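Long-range contact in macrolide export ATP-binding/permease protein MacB (Actinobacillus actinomycetemcomitans, PDB 3FTJ), which probably exports macrolides as the inner-membrane ABC transporter of the tripartite MacAB-TdeA efflux system, forming the membrane pore and supplying energy from ATP: residues N104-L109 / P134-G139. Sequence-based numbering, arbitrary orientation.
Sequences NQVVVL and PFRVIG
With CG beside the backbone N (chi1 -70°) and the chain extended beyond it, the side chain of Q105 runs along P134, while F135, also with CG beside its own N (chi1 -72°), brings its ring up to the backbone of Q105. Both sit near the start of a parallel strand pair, first bridged at V106 and R136, in the MacB-like periplasmic core domain, where 106-109 and 134-139 lie side by side in a mixed sheet. Q105 NE2 donates to P134 O at 2.6 Å, a short bond lying in the carbonyl plane and close to the amide plane, so that the amide prolongs the backbone ladder. On that ladder R136 N reaches Q105 O, V107 N reaches R136 O and I138 N reaches V107 O, the last nearly along the C=O axis; L109 N donates to G139 O, and the ladder continues from L109 to V141.

V106 and R136 stand side by side on one face of the sheet. The arginine chain, bent at chi3 (55°), turns its guanidinium back so that V106 CG1 sits over one face of it, 3.7 Å from R136 NH2. I138 leans in obliquely, its CG2 3.6 Å from V106 CG1, and L95 adds to this apolar patch. On the opposite face V107 and V137 lie side by side, pointing the same way, and both touch V128 of strand 127-130. L109 meets V137 at about a right angle, L109 CG lying 3.8 Å from V137 CG1. Helix 160-168 covers the other end, where T162 touches both Q105 and F135. There V106 N lies at the edge of the phenyl ring, near its plane, 3.8 Å from F135 CD2.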
loop_
_atom_site.group_PDB
_atom_site.type_symbol
_atom_site.label_atom_id
_atom_site.label_comp_id
_atom_site.label_asym_id
_atom_site.label_seq_id
_atom_site.Cartn_x
_atom_site.Cartn_y
_atom_site.Cartn_z
ATOM N N ASN A 104 -11.941 -10.758 5.068
ATOM C CA ASN A 104 -11.399 -11.978 5.650
ATOM C C ASN A 104 -10.130 -11.688 6.437
ATOM O O ASN A 104 -9.288 -10.884 6.012
ATOM C CB ASN A 104 -11.099 -13.015 4.561
ATOM C CG ASN A 104 -12.344 -13.740 4.072
ATOM O OD1 ASN A 104 -12.326 -14.383 3.023
ATOM N ND2 ASN A 104 -13.427 -13.635 4.823
ATOM N N GLN A 105 -9.991 -12.351 7.582
ATOM C CA GLN A 105 -8.786 -12.223 8.393
ATOM C C GLN A 105 -7.726 -13.173 7.867
ATOM O O GLN A 105 -7.439 -14.218 8.458
ATOM C CB GLN A 105 -9.090 -12.474 9.867
ATOM C CG GLN A 105 -9.925 -11.358 10.475
ATOM C CD GLN A 105 -10.596 -11.750 11.785
ATOM O OE1 GLN A 105 -11.713 -11.332 12.060
ATOM N NE2 GLN A 105 -9.915 -12.554 12.592
ATOM N N VAL A 106 -7.180 -12.816 6.714
ATOM C CA VAL A 106 -6.118 -13.592 6.101
ATOM C C VAL A 106 -4.930 -12.679 5.907
ATOM O O VAL A 106 -5.087 -11.468 5.754
ATOM C CB VAL A 106 -6.541 -14.181 4.727
ATOM C CG1 VAL A 106 -7.658 -15.223 4.904
ATOM C CG2 VAL A 106 -6.975 -13.075 3.780
ATOM N N VAL A 107 -3.738 -13.252 5.913
ATOM C CA VAL A 107 -2.552 -12.439 5.764
ATOM C C VAL A 107 -1.578 -13.048 4.773
ATOM O O VAL A 107 -1.459 -14.275 4.659
ATOM C CB VAL A 107 -1.880 -12.176 7.147
ATOM C CG1 VAL A 107 -1.471 -13.471 7.810
ATOM C CG2 VAL A 107 -0.694 -11.261 6.981
ATOM N N VAL A 108 -0.901 -12.182 4.032
ATOM C CA VAL A 108 0.180 -12.607 3.157
ATOM C C VAL A 108 1.502 -12.143 3.768
ATOM O O VAL A 108 1.665 -10.967 4.084
ATOM C CB VAL A 108 0.003 -12.051 1.722
ATOM C CG1 VAL A 108 1.233 -12.335 0.879
ATOM C CG2 VAL A 108 -1.253 -12.646 1.069
ATOM N N LEU A 109 2.441 -13.069 3.953
ATOM C CA LEU A 109 3.708 -12.743 4.592
ATOM C C LEU A 109 4.784 -12.264 3.622
ATOM O O LEU A 109 4.829 -12.647 2.453
ATOM C CB LEU A 109 4.240 -13.931 5.389
ATOM C CG LEU A 109 3.372 -14.446 6.533
ATOM C CD1 LEU A 109 4.155 -15.484 7.322
ATOM C CD2 LEU A 109 2.941 -13.305 7.430
ATOM N N PRO A 134 -6.734 -12.687 15.459
ATOM C CA PRO A 134 -6.152 -13.794 14.694
ATOM C C PRO A 134 -6.333 -13.680 13.180
ATOM O O PRO A 134 -7.442 -13.431 12.709
ATOM C CB PRO A 134 -6.929 -14.999 15.233
ATOM C CG PRO A 134 -8.272 -14.442 15.461
ATOM C CD PRO A 134 -7.942 -13.130 16.175
ATOM N N PHE A 135 -5.245 -13.877 12.441
ATOM C CA PHE A 135 -5.252 -13.915 10.982
ATOM C C PHE A 135 -4.653 -15.226 10.510
ATOM O O PHE A 135 -3.674 -15.708 11.090
ATOM C CB PHE A 135 -4.393 -12.790 10.403
ATOM C CG PHE A 135 -4.985 -11.430 10.555
ATOM C CD1 PHE A 135 -4.869 -10.741 11.749
ATOM C CD2 PHE A 135 -5.638 -10.824 9.496
ATOM C CE1 PHE A 135 -5.415 -9.478 11.892
ATOM C CE2 PHE A 135 -6.174 -9.553 9.630
ATOM C CZ PHE A 135 -6.066 -8.883 10.830
ATOM N N ARG A 136 -5.220 -15.784 9.444
ATOM C CA ARG A 136 -4.688 -17.011 8.854
ATOM C C ARG A 136 -3.740 -16.711 7.691
ATOM O O ARG A 136 -4.091 -15.971 6.774
ATOM C CB ARG A 136 -5.834 -17.919 8.396
ATOM C CG ARG A 136 -5.388 -19.122 7.597
ATOM C CD ARG A 136 -6.547 -20.092 7.383
ATOM N NE ARG A 136 -7.702 -19.446 6.762
ATOM C CZ ARG A 136 -7.859 -19.298 5.451
ATOM N NH1 ARG A 136 -6.927 -19.749 4.621
ATOM N NH2 ARG A 136 -8.944 -18.704 4.965
ATOM N N VAL A 137 -2.535 -17.271 7.742
ATOM C CA VAL A 137 -1.542 -17.082 6.690
ATOM C C VAL A 137 -1.924 -17.843 5.415
ATOM O O VAL A 137 -2.066 -19.068 5.431
ATOM C CB VAL A 137 -0.148 -17.532 7.161
ATOM C CG1 VAL A 137 0.882 -17.309 6.059
ATOM C CG2 VAL A 137 0.249 -16.778 8.418
ATOM N N ILE A 138 -2.100 -17.118 4.313
ATOM C CA ILE A 138 -2.546 -17.753 3.077
ATOM C C ILE A 138 -1.448 -17.799 2.013
ATOM O O ILE A 138 -1.562 -18.530 1.027
ATOM C CB ILE A 138 -3.817 -17.066 2.482
ATOM C CG1 ILE A 138 -3.552 -15.590 2.165
ATOM C CG2 ILE A 138 -5.003 -17.201 3.417
ATOM C CD1 ILE A 138 -4.608 -14.969 1.248
ATOM N N GLY A 139 -0.379 -17.037 2.217
ATOM C CA GLY A 139 0.673 -16.971 1.224
ATOM C C GLY A 139 1.895 -16.192 1.663
ATOM O O GLY A 139 1.945 -15.657 2.780
#